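Repressor protein C2 (Enterobacteria phage P22, PDB 2R1J) binds the OR and OL operators of the phage to keep it lysogenic, the piece here being its N-terminal helix-turn-helix DNA-binding domain. Local coordinates at residues Q4-R9 against E42-G47; I19-L24 against V33-W38; A52-K55 against S60-Y63. All coordinates share one frame; numbering follows the deposited sequence.

From the N terminus, the chain enters helix 6-17, runs through helices 21-28 and 32-39, and comes back in the loop 42-47 to the start of the first helix, where contact 1 closes the longest of the three loops. Contact 2 is nested inside it and joins the first turn of helix 21-28 to helix 32-39, the two helices of the DNA-binding motif. Contact 3 follows in series, folding the last helix, 61-66, back on helix 47-56. The three meet through side chains: Trp38 of contact 2 touches Thr43 of contact 1 and Leu53 of contact 3, and Leu24 also packs on Leu53.

Contact 1: Q4-R9 against E42-G47; sequences QLMGER and ETEPNG. With nucleotides of chain A.
Met6 reaches across to Glu44 and Pro45 with its terminal methyl. Its CG stands anti to the backbone N (chi1 170°) and the chain runs on extended to SD, then bends at chi3 (44°), which turns the methyl onto the Glu44 stem: Met6 CE lies 3.5 Å from Glu44 CG. The two side chains cross obliquely, and Met6 CE also lies 3.9 Å from Pro45 CD. This is the N-terminal DNA-binding domain of the Cro/C1 helix-turn-helix family, and the loop 42-47 leads from helix 32-39 to helix 47-56 along the operator backbone. Glu44 N donates to OP2 of DT12 of chain A at 3.1 Å, and Asn46 N to OP1 of DC13 of chain A at 2.8 Å, the second bond the straighter. The Asn46 side chain turns to its own helix, where OD1 caps Asn49 N. Within 4-9, Arg9 NH1 grips both oxygens of Gln4: OE1 at 3.1 Å, within the guanidinium plane, and the backbone O at 3.0 Å, with NH1 above the carbonyl plane. Leu5 O lies over one face of that guanidinium, while Leu64 and Leu65 of helix 61-66 pack against Met6.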
loop_
_atom_site.group_PDB
_atom_site.type_symbol
_atom_site.label_atom_id
_atom_site.label_comp_id
_atom_site.label_asym_id
_atom_site.label_seq_id
_atom_site.Cartn_x
_atom_site.Cartn_y
_atom_site.Cartn_z
ATOM N N GLN C 4 11.066 -7.251 -14.320
ATOM C CA GLN C 4 10.034 -6.263 -14.620
ATOM C C GLN C 4 9.670 -5.432 -13.380
ATOM O O GLN C 4 9.382 -5.980 -12.322
ATOM C CB GLN C 4 8.787 -6.968 -15.137
ATOM C CG GLN C 4 7.672 -6.027 -15.505
ATOM C CD GLN C 4 6.436 -6.762 -15.974
ATOM O OE1 GLN C 4 5.898 -7.618 -15.260
ATOM N NE2 GLN C 4 5.975 -6.434 -17.180
ATOM N N LEU C 5 9.680 -4.112 -13.535
ATOM C CA LEU C 5 9.357 -3.173 -12.450
ATOM C C LEU C 5 7.858 -2.958 -12.284
ATOM O O LEU C 5 7.092 -3.132 -13.237
ATOM C CB LEU C 5 10.014 -1.829 -12.733
ATOM C CG LEU C 5 11.536 -1.865 -12.829
ATOM C CD1 LEU C 5 12.018 -0.535 -13.392
ATOM C CD2 LEU C 5 12.144 -2.140 -11.444
ATOM N N MET C 6 7.428 -2.558 -11.087
ATOM C CA MET C 6 6.005 -2.312 -10.862
ATOM C C MET C 6 5.492 -1.266 -11.849
ATOM O O MET C 6 4.396 -1.407 -12.383
ATOM C CB MET C 6 5.749 -1.821 -9.417
ATOM C CG MET C 6 4.317 -1.307 -9.194
ATOM S SD MET C 6 3.879 -1.040 -7.435
ATOM C CE MET C 6 5.333 -0.262 -6.926
ATOM N N GLY C 7 6.284 -0.222 -12.086
ATOM C CA GLY C 7 5.879 0.849 -12.986
ATOM C C GLY C 7 5.478 0.354 -14.367
ATOM O O GLY C 7 4.581 0.916 -15.005
ATOM N N GLU C 8 6.152 -0.703 -14.819
ATOM C CA GLU C 8 5.873 -1.283 -16.128
ATOM C C GLU C 8 4.524 -1.982 -16.112
ATOM O O GLU C 8 3.774 -1.922 -17.097
ATOM C CB GLU C 8 7.005 -2.252 -16.512
ATOM C CG GLU C 8 8.270 -1.521 -16.973
ATOM C CD GLU C 8 9.513 -2.418 -17.054
ATOM O OE1 GLU C 8 10.445 -2.058 -17.799
ATOM O OE2 GLU C 8 9.568 -3.460 -16.366
ATOM N N ARG C 9 4.207 -2.645 -15.003
ATOM C CA ARG C 9 2.928 -3.323 -14.873
ATOM C C ARG C 9 1.797 -2.308 -14.776
ATOM O O ARG C 9 0.677 -2.556 -15.228
ATOM C CB ARG C 9 2.932 -4.234 -13.650
ATOM C CG ARG C 9 3.799 -5.470 -13.851
ATOM C CD ARG C 9 3.696 -6.448 -12.686
ATOM N NE ARG C 9 4.449 -6.005 -11.513
ATOM C CZ ARG C 9 5.761 -6.159 -11.352
ATOM N NH1 ARG C 9 6.499 -6.751 -12.294
ATOM N NH2 ARG C 9 6.343 -5.729 -10.232
ATOM N N GLU C 42 9.985 6.438 -10.768
ATOM C CA GLU C 42 10.605 7.616 -10.119
ATOM C C GLU C 42 10.237 7.557 -8.612
ATOM O O GLU C 42 10.993 8.025 -7.750
ATOM C CB GLU C 42 10.073 8.911 -10.746
ATOM C CG GLU C 42 10.727 10.204 -10.226
ATOM C CD GLU C 42 10.200 11.481 -10.901
ATOM O OE1 GLU C 42 10.141 12.519 -10.210
ATOM O OE2 GLU C 42 9.866 11.474 -12.122
ATOM N N THR C 43 9.067 6.995 -8.326
ATOM C CA THR C 43 8.567 6.800 -6.960
ATOM C C THR C 43 7.623 5.595 -7.002
ATOM O O THR C 43 7.360 5.045 -8.078
ATOM C CB THR C 43 7.726 8.000 -6.489
ATOM O OG1 THR C 43 6.629 8.200 -7.399
ATOM C CG2 THR C 43 8.578 9.266 -6.427
ATOM N N GLU C 44 7.144 5.170 -5.839
ATOM C CA GLU C 44 6.176 4.075 -5.724
ATOM C C GLU C 44 4.985 4.640 -4.952
ATOM O O GLU C 44 5.138 5.532 -4.104
ATOM C CB GLU C 44 6.746 2.891 -4.962
ATOM C CG GLU C 44 7.715 2.091 -5.798
ATOM C CD GLU C 44 8.243 0.841 -5.115
ATOM O OE1 GLU C 44 7.720 0.422 -4.056
ATOM O OE2 GLU C 44 9.200 0.255 -5.664
ATOM N N PRO C 45 3.777 4.140 -5.236
ATOM C CA PRO C 45 2.608 4.654 -4.529
ATOM C C PRO C 45 2.624 4.327 -3.037
ATOM O O PRO C 45 3.100 3.260 -2.635
ATOM C CB PRO C 45 1.435 3.972 -5.234
ATOM C CG PRO C 45 2.039 2.695 -5.769
ATOM C CD PRO C 45 3.426 3.069 -6.192
ATOM N N ASN C 46 2.075 5.246 -2.249
ATOM C CA ASN C 46 2.013 5.018 -0.816
ATOM C C ASN C 46 0.886 4.002 -0.533
ATOM O O ASN C 46 0.264 3.483 -1.454
ATOM C CB ASN C 46 1.833 6.352 -0.051
ATOM C CG ASN C 46 0.484 7.001 -0.257
ATOM O OD1 ASN C 46 -0.487 6.341 -0.633
ATOM N ND2 ASN C 46 0.405 8.294 0.014
ATOM N N GLY C 47 0.625 3.708 0.734
ATOM C CA GLY C 47 -0.362 2.688 1.058
ATOM C C GLY C 47 -1.758 2.904 0.515
ATOM O O GLY C 47 -2.333 2.042 -0.161
ATOM P P DT A 12 8.616 6.116 -2.475
ATOM O OP1 DT A 12 7.965 4.894 -1.966
ATOM O OP2 DT A 12 9.281 6.111 -3.791
ATOM O "O5'" DT A 12 7.613 7.339 -2.403
ATOM C "C5'" DT A 12 6.729 7.449 -1.292
ATOM C "C4'" DT A 12 5.862 8.673 -1.418
ATOM O "O4'" DT A 12 6.678 9.877 -1.317
ATOM C "C3'" DT A 12 5.105 8.775 -2.747
ATOM O "O3'" DT A 12 3.704 8.817 -2.457
ATOM C "C2'" DT A 12 5.641 10.049 -3.382
ATOM C "C1'" DT A 12 6.166 10.852 -2.199
ATOM N N1 DT A 12 7.265 11.791 -2.502
ATOM C C2 DT A 12 7.116 13.095 -2.095
ATOM O O2 DT A 12 6.112 13.521 -1.562
ATOM N N3 DT A 12 8.199 13.894 -2.330
ATOM C C4 DT A 12 9.378 13.548 -2.892
ATOM O O4 DT A 12 10.297 14.381 -2.945
ATOM C C5 DT A 12 9.462 12.183 -3.361
ATOM C C7 DT A 12 10.692 11.737 -4.082
ATOM C C6 DT A 12 8.416 11.371 -3.138
ATOM P P DC A 13 2.611 8.813 -3.647
ATOM O OP1 DC A 13 1.613 7.775 -3.391
ATOM O OP2 DC A 13 3.215 8.966 -4.989
ATOM O "O5'" DC A 13 1.857 10.167 -3.339
ATOM C "C5'" DC A 13 1.627 11.131 -4.352
ATOM C "C4'" DC A 13 1.712 12.513 -3.750
ATOM O "O4'" DC A 13 3.112 12.762 -3.430
ATOM C "C3'" DC A 13 1.337 13.592 -4.765
ATOM O "O3'" DC A 13 0.007 14.035 -4.637
ATOM C "C2'" DC A 13 2.318 14.724 -4.519
ATOM C "C1'" DC A 13 3.425 14.137 -3.651
ATOM N N1 DC A 13 4.718 14.216 -4.365
ATOM C C2 DC A 13 5.458 15.399 -4.263
ATOM O O2 DC A 13 4.958 16.341 -3.669
ATOM N N3 DC A 13 6.674 15.484 -4.842
ATOM C C4 DC A 13 7.156 14.457 -5.545
ATOM N N4 DC A 13 8.388 14.573 -6.071
ATOM C C5 DC A 13 6.401 13.256 -5.723
ATOM C C6 DC A 13 5.203 13.172 -5.107
#

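Contact 2: I19-L24 against V33-W38. With nucleotides of chain B; nucleotides of chain A.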
loop_
_atom_site.group_PDB
_atom_site.type_symbol
_atom_site.label_atom_id
_atom_site.label_comp_id
_atom_site.label_asym_id
_atom_site.label_seq_id
_atom_site.Cartn_x
_atom_site.Cartn_y
_atom_site.Cartn_z
ATOM N N ILE C 19 -6.947 4.538 -21.151
ATOM C CA ILE C 19 -7.234 5.814 -20.508
ATOM C C ILE C 19 -5.930 6.580 -20.346
ATOM O O ILE C 19 -4.861 5.978 -20.259
ATOM C CB ILE C 19 -7.908 5.621 -19.141
ATOM C CG1 ILE C 19 -7.019 4.783 -18.229
ATOM C CG2 ILE C 19 -9.269 4.940 -19.326
ATOM C CD1 ILE C 19 -7.547 4.659 -16.829
ATOM N N ARG C 20 -6.022 7.905 -20.341
ATOM C CA ARG C 20 -4.843 8.753 -20.217
ATOM C C ARG C 20 -4.366 8.735 -18.754
ATOM O O ARG C 20 -5.082 8.256 -17.872
ATOM C CB ARG C 20 -5.174 10.190 -20.641
ATOM C CG ARG C 20 -6.347 10.829 -19.876
ATOM C CD ARG C 20 -6.509 12.297 -20.221
ATOM N NE ARG C 20 -7.624 12.905 -19.494
ATOM C CZ ARG C 20 -7.979 14.186 -19.590
ATOM N NH1 ARG C 20 -7.315 15.020 -20.387
ATOM N NH2 ARG C 20 -8.996 14.640 -18.874
ATOM N N GLN C 21 -3.154 9.228 -18.513
ATOM C CA GLN C 21 -2.617 9.259 -17.148
ATOM C C GLN C 21 -3.496 10.138 -16.270
ATOM O O GLN C 21 -3.760 9.816 -15.100
ATOM C CB GLN C 21 -1.187 9.809 -17.132
ATOM C CG GLN C 21 -0.166 8.884 -17.768
ATOM C CD GLN C 21 1.258 9.408 -17.665
ATOM O OE1 GLN C 21 1.493 10.613 -17.657
ATOM N NE2 GLN C 21 2.221 8.493 -17.604
ATOM N N ALA C 22 -3.941 11.255 -16.831
ATOM C CA ALA C 22 -4.799 12.165 -16.089
ATOM C C ALA C 22 -6.102 11.479 -15.680
ATOM O O ALA C 22 -6.638 11.732 -14.588
ATOM C CB ALA C 22 -5.092 13.417 -16.902
ATOM N N ALA C 23 -6.627 10.607 -16.538
ATOM C CA ALA C 23 -7.872 9.924 -16.214
ATOM C C ALA C 23 -7.652 8.916 -15.094
ATOM O O ALA C 23 -8.500 8.766 -14.211
ATOM C CB ALA C 23 -8.452 9.216 -17.466
ATOM N N LEU C 24 -6.530 8.207 -15.133
ATOM C CA LEU C 24 -6.248 7.247 -14.062
ATOM C C LEU C 24 -6.033 8.039 -12.753
ATOM O O LEU C 24 -6.510 7.642 -11.690
ATOM C CB LEU C 24 -4.992 6.422 -14.389
ATOM C CG LEU C 24 -4.580 5.384 -13.324
ATOM C CD1 LEU C 24 -5.705 4.393 -13.063
ATOM C CD2 LEU C 24 -3.345 4.653 -13.802
ATOM N N VAL C 33 0.812 13.717 -12.918
ATOM C CA VAL C 33 2.254 13.623 -12.713
ATOM C C VAL C 33 2.601 12.434 -11.772
ATOM O O VAL C 33 3.578 11.713 -11.997
ATOM C CB VAL C 33 2.822 14.954 -12.145
ATOM C CG1 VAL C 33 4.340 14.828 -11.941
ATOM C CG2 VAL C 33 2.526 16.095 -13.117
ATOM N N ALA C 34 1.811 12.217 -10.724
ATOM C CA ALA C 34 2.075 11.099 -9.840
ATOM C C ALA C 34 1.995 9.787 -10.629
ATOM O O ALA C 34 2.797 8.876 -10.449
ATOM C CB ALA C 34 1.068 11.082 -8.696
ATOM N N ILE C 35 1.011 9.679 -11.523
ATOM C CA ILE C 35 0.898 8.451 -12.312
ATOM C C ILE C 35 2.174 8.284 -13.146
ATOM O O ILE C 35 2.733 7.177 -13.233
ATOM C CB ILE C 35 -0.332 8.492 -13.264
ATOM C CG1 ILE C 35 -1.621 8.633 -12.455
ATOM C CG2 ILE C 35 -0.372 7.195 -14.103
ATOM C CD1 ILE C 35 -1.854 7.545 -11.434
ATOM N N SER C 36 2.628 9.372 -13.755
ATOM C CA SER C 36 3.847 9.363 -14.567
ATOM C C SER C 36 5.053 8.930 -13.756
ATOM O O SER C 36 5.890 8.153 -14.214
ATOM C CB SER C 36 4.086 10.747 -15.179
ATOM O OG SER C 36 5.364 10.819 -15.778
ATOM N N GLN C 37 5.120 9.398 -12.509
ATOM C CA GLN C 37 6.236 9.037 -11.653
ATOM C C GLN C 37 6.203 7.548 -11.292
ATOM O O GLN C 37 7.242 6.909 -11.276
ATOM C CB GLN C 37 6.222 9.927 -10.403
ATOM C CG GLN C 37 6.451 11.380 -10.685
ATOM C CD GLN C 37 6.072 12.272 -9.501
ATOM O OE1 GLN C 37 5.224 11.905 -8.680
ATOM N NE2 GLN C 37 6.680 13.451 -9.430
ATOM N N TRP C 38 5.028 6.997 -11.002
ATOM C CA TRP C 38 4.928 5.584 -10.679
ATOM C C TRP C 38 5.291 4.734 -11.896
ATOM O O TRP C 38 6.001 3.731 -11.771
ATOM C CB TRP C 38 3.517 5.191 -10.251
ATOM C CG TRP C 38 3.052 5.917 -9.028
ATOM C CD1 TRP C 38 3.838 6.571 -8.106
ATOM C CD2 TRP C 38 1.707 6.083 -8.609
ATOM N NE1 TRP C 38 3.040 7.151 -7.136
ATOM C CE2 TRP C 38 1.727 6.866 -7.418
ATOM C CE3 TRP C 38 0.480 5.652 -9.117
ATOM C CZ2 TRP C 38 0.560 7.228 -6.738
ATOM C CZ3 TRP C 38 -0.690 6.012 -8.447
ATOM C CH2 TRP C 38 -0.645 6.794 -7.265
ATOM P P DT B 3 -0.815 10.018 -21.604
ATOM O OP1 DT B 3 -0.710 8.576 -21.924
ATOM O OP2 DT B 3 -1.756 10.475 -20.564
ATOM O "O5'" DT B 3 0.648 10.565 -21.298
ATOM C "C5'" DT B 3 1.698 10.279 -22.208
ATOM C "C4'" DT B 3 2.982 10.972 -21.812
ATOM O "O4'" DT B 3 2.837 12.412 -21.867
ATOM C "C3'" DT B 3 3.578 10.648 -20.434
ATOM O "O3'" DT B 3 4.922 10.211 -20.641
ATOM C "C2'" DT B 3 3.550 11.987 -19.709
ATOM C "C1'" DT B 3 3.654 12.973 -20.854
ATOM N N1 DT B 3 3.170 14.340 -20.581
ATOM C C2 DT B 3 4.062 15.386 -20.671
ATOM O O2 DT B 3 5.240 15.240 -20.930
ATOM N N3 DT B 3 3.522 16.620 -20.441
ATOM C C4 DT B 3 2.211 16.914 -20.134
ATOM O O4 DT B 3 1.871 18.094 -19.963
ATOM C C5 DT B 3 1.333 15.772 -20.037
ATOM C C7 DT B 3 -0.110 15.987 -19.686
ATOM C C6 DT B 3 1.850 14.557 -20.260
ATOM P P DT B 4 5.791 9.623 -19.411
ATOM O OP1 DT B 4 6.524 8.435 -19.904
ATOM O OP2 DT B 4 4.926 9.472 -18.201
ATOM O "O5'" DT B 4 6.871 10.766 -19.192
ATOM C "C5'" DT B 4 7.653 11.209 -20.303
ATOM C "C4'" DT B 4 8.534 12.376 -19.926
ATOM O "O4'" DT B 4 7.743 13.559 -19.695
ATOM C "C3'" DT B 4 9.419 12.202 -18.692
ATOM O "O3'" DT B 4 10.698 12.733 -19.032
ATOM C "C2'" DT B 4 8.735 13.064 -17.640
ATOM C "C1'" DT B 4 8.153 14.183 -18.479
ATOM N N1 DT B 4 6.970 14.877 -17.940
ATOM C C2 DT B 4 6.984 16.262 -17.884
ATOM O O2 DT B 4 7.970 16.938 -18.122
ATOM N N3 DT B 4 5.793 16.832 -17.527
ATOM C C4 DT B 4 4.625 16.177 -17.202
ATOM O O4 DT B 4 3.619 16.820 -16.957
ATOM C C5 DT B 4 4.698 14.733 -17.200
ATOM C C7 DT B 4 3.493 13.949 -16.797
ATOM C C6 DT B 4 5.857 14.157 -17.561
ATOM P P DC A 13 2.611 8.813 -3.647
ATOM O OP1 DC A 13 1.613 7.775 -3.391
ATOM O OP2 DC A 13 3.215 8.966 -4.989
ATOM O "O5'" DC A 13 1.857 10.167 -3.339
ATOM C "C5'" DC A 13 1.627 11.131 -4.352
ATOM C "C4'" DC A 13 1.712 12.513 -3.750
ATOM O "O4'" DC A 13 3.112 12.762 -3.430
ATOM C "C3'" DC A 13 1.337 13.592 -4.765
ATOM O "O3'" DC A 13 0.007 14.035 -4.637
ATOM C "C2'" DC A 13 2.318 14.724 -4.519
ATOM C "C1'" DC A 13 3.425 14.137 -3.651
ATOM N N1 DC A 13 4.718 14.216 -4.365
ATOM C C2 DC A 13 5.458 15.399 -4.263
ATOM O O2 DC A 13 4.958 16.341 -3.669
ATOM N N3 DC A 13 6.674 15.484 -4.842
ATOM C C4 DC A 13 7.156 14.457 -5.545
ATOM N N4 DC A 13 8.388 14.573 -6.071
ATOM C C5 DC A 13 6.401 13.256 -5.723
ATOM C C6 DC A 13 5.203 13.172 -5.107
#
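Apolar packing between helices 21-28 and 32-39 centres on Ile35, which points at the first turn of the other helix. Ile35 CG2 meets Leu24 CD2 at 3.9 Å, the two side chains crossing at about a right angle, and Ile35 CG1 rests on the backbone O of Gln21 at 3.6 Å. The Gln21 stem passes beside the same CG2, and Gln21 OE1 lies 3.6 Å from Ser36 CB.

Most polar bonds go to the DNA. Gln21 N gives a nearly straight bond (170°) to OP2 of DT3 of chain B. OP2 of DT4 of chain B is gripped from both helices: by Gln21 NE2 at 2.9 Å and by Ser36 OG at 2.8 Å. Ser36 OG, turned anti to its own N (chi1 170°) to reach that oxygen, also bonds Arg40 NH2. Gln21 NE2 also bonds Glu39 OE1, and its two bonds together would hold the amide's rotation. On the other strand, Trp38 NE1 meets OP2 of DC13 of chain A at 2.8 Å, while Ala34 O lies over the rim of one indole face.

Two helices packed about Ile35, the second carrying Gln37 to a thymine base, form the helix-turn-helix of the Cro/C1 family.

Contact 3: A52-K55 against S60-Y63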
loop_
_atom_site.group_PDB
_atom_site.type_symbol
_atom_site.label_atom_id
_atom_site.label_comp_id
_atom_site.label_asym_id
_atom_site.label_seq_id
_atom_site.Cartn_x
_atom_site.Cartn_y
_atom_site.Cartn_z
ATOM N N ALA C 52 -5.908 2.157 -3.943
ATOM C CA ALA C 52 -6.826 2.799 -4.891
ATOM C C ALA C 52 -6.427 2.520 -6.338
ATOM O O ALA C 52 -7.288 2.381 -7.220
ATOM C CB ALA C 52 -6.888 4.323 -4.626
ATOM N N LEU C 53 -5.122 2.443 -6.582
ATOM C CA LEU C 53 -4.592 2.173 -7.902
ATOM C C LEU C 53 -4.963 0.741 -8.336
ATOM O O LEU C 53 -5.392 0.514 -9.478
ATOM C CB LEU C 53 -3.069 2.337 -7.884
ATOM C CG LEU C 53 -2.309 1.997 -9.170
ATOM C CD1 LEU C 53 -2.702 2.979 -10.280
ATOM C CD2 LEU C 53 -0.794 2.074 -8.903
ATOM N N SER C 54 -4.816 -0.210 -7.425
ATOM C CA SER C 54 -5.134 -1.601 -7.736
ATOM C C SER C 54 -6.618 -1.715 -8.123
ATOM O O SER C 54 -6.965 -2.466 -9.034
ATOM C CB SER C 54 -4.819 -2.502 -6.540
ATOM O OG SER C 54 -5.666 -2.227 -5.443
ATOM N N LYS C 55 -7.486 -0.978 -7.443
ATOM C CA LYS C 55 -8.913 -1.031 -7.776
ATOM C C LYS C 55 -9.163 -0.404 -9.153
ATOM O O LYS C 55 -9.862 -0.989 -9.993
ATOM C CB LYS C 55 -9.740 -0.327 -6.706
ATOM C CG LYS C 55 -9.751 -1.093 -5.413
ATOM C CD LYS C 55 -10.453 -0.350 -4.316
ATOM C CE LYS C 55 -10.425 -1.188 -3.049
ATOM N NZ LYS C 55 -9.025 -1.631 -2.716
ATOM N N SER C 60 -4.792 -6.954 -8.235
ATOM C CA SER C 60 -4.419 -6.926 -6.827
ATOM C C SER C 60 -3.164 -6.078 -6.616
ATOM O O SER C 60 -2.369 -5.878 -7.535
ATOM C CB SER C 60 -4.154 -8.344 -6.312
ATOM O OG SER C 60 -2.918 -8.826 -6.806
ATOM N N PRO C 61 -2.987 -5.554 -5.397
ATOM C CA PRO C 61 -1.802 -4.738 -5.088
ATOM C C PRO C 61 -0.552 -5.623 -5.245
ATOM O O PRO C 61 0.510 -5.165 -5.646
ATOM C CB PRO C 61 -2.007 -4.356 -3.619
ATOM C CG PRO C 61 -3.477 -4.426 -3.415
ATOM C CD PRO C 61 -3.902 -5.626 -4.245
ATOM N N ASP C 62 -0.696 -6.894 -4.878
ATOM C CA ASP C 62 0.392 -7.857 -4.976
ATOM C C ASP C 62 0.871 -8.008 -6.414
ATOM O O ASP C 62 2.068 -8.110 -6.665
ATOM C CB ASP C 62 -0.086 -9.194 -4.454
ATOM C CG ASP C 62 -0.663 -9.079 -3.067
ATOM O OD1 ASP C 62 0.137 -9.173 -2.112
ATOM O OD2 ASP C 62 -1.904 -8.858 -2.945
ATOM N N TYR C 63 -0.063 -8.035 -7.364
ATOM C CA TYR C 63 0.346 -8.157 -8.754
ATOM C C TYR C 63 1.179 -6.952 -9.166
ATOM O O TYR C 63 2.213 -7.095 -9.806
ATOM C CB TYR C 63 -0.872 -8.290 -9.686
ATOM C CG TYR C 63 -0.498 -8.120 -11.143
ATOM C CD1 TYR C 63 0.255 -9.094 -11.819
ATOM C CD2 TYR C 63 -0.815 -6.952 -11.822
ATOM C CE1 TYR C 63 0.687 -8.888 -13.141
ATOM C CE2 TYR C 63 -0.391 -6.737 -13.130
ATOM C CZ TYR C 63 0.359 -7.707 -13.783
ATOM O OH TYR C 63 0.793 -7.477 -15.070
#
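Ser54 and Pro61 meet where helix 61-66 starts beside helix 47-56, their CA atoms 5.3 Å apart, the nearest such pair of the two segments. The packing is van der Waals contact between a small side chain and a proline ring. Ser54 points at the other segment and its CB lies 3.7 Å from Pro61 N and 3.9 Å from both Pro61 CG and the carbonyl carbon of Ser60. Ser54 OG lies 3.7 Å from Pro61 CG and 4.0 Å from Pro61 CD, so the hydroxyl end meets the ring's CG-CD side. Pro61 also touches Leu50 and Leu51 of helix 47-56, while Leu53, one residue before Ser54, turns toward the core and touches Leu24, Val28 and Ile10.

The hydrogen bonds stay within each partner. Ser54 OG stands between its backbone N and carbonyl carbon (chi1 66°), the position from which it bonds Leu51 O one turn back in its own helix. On the other side, Ser60 is the N-cap of helix 61-66: its OG accepts from Tyr63 N at 3.0 Å and 152°, a capping bond to the first turn. The backbone bond from the same N to Ser60 O is weak.

Salt bridges run between the subunits, not between the two segments of this chain. Lys55 NZ pairs with Asp62 OD1 of the second subunit, and Asp62 OD1 of this chain takes Lys55 NZ of the second subunit in return. Pro61 and Asp62 also pack on Leu51 of the second subunit.

With Ser54 OG bonded to Leu51 O and Ser60 OG to Tyr63 N, neither bond joins the two segments; a small van der Waals contact does, while the charges nearby serve the subunit interface.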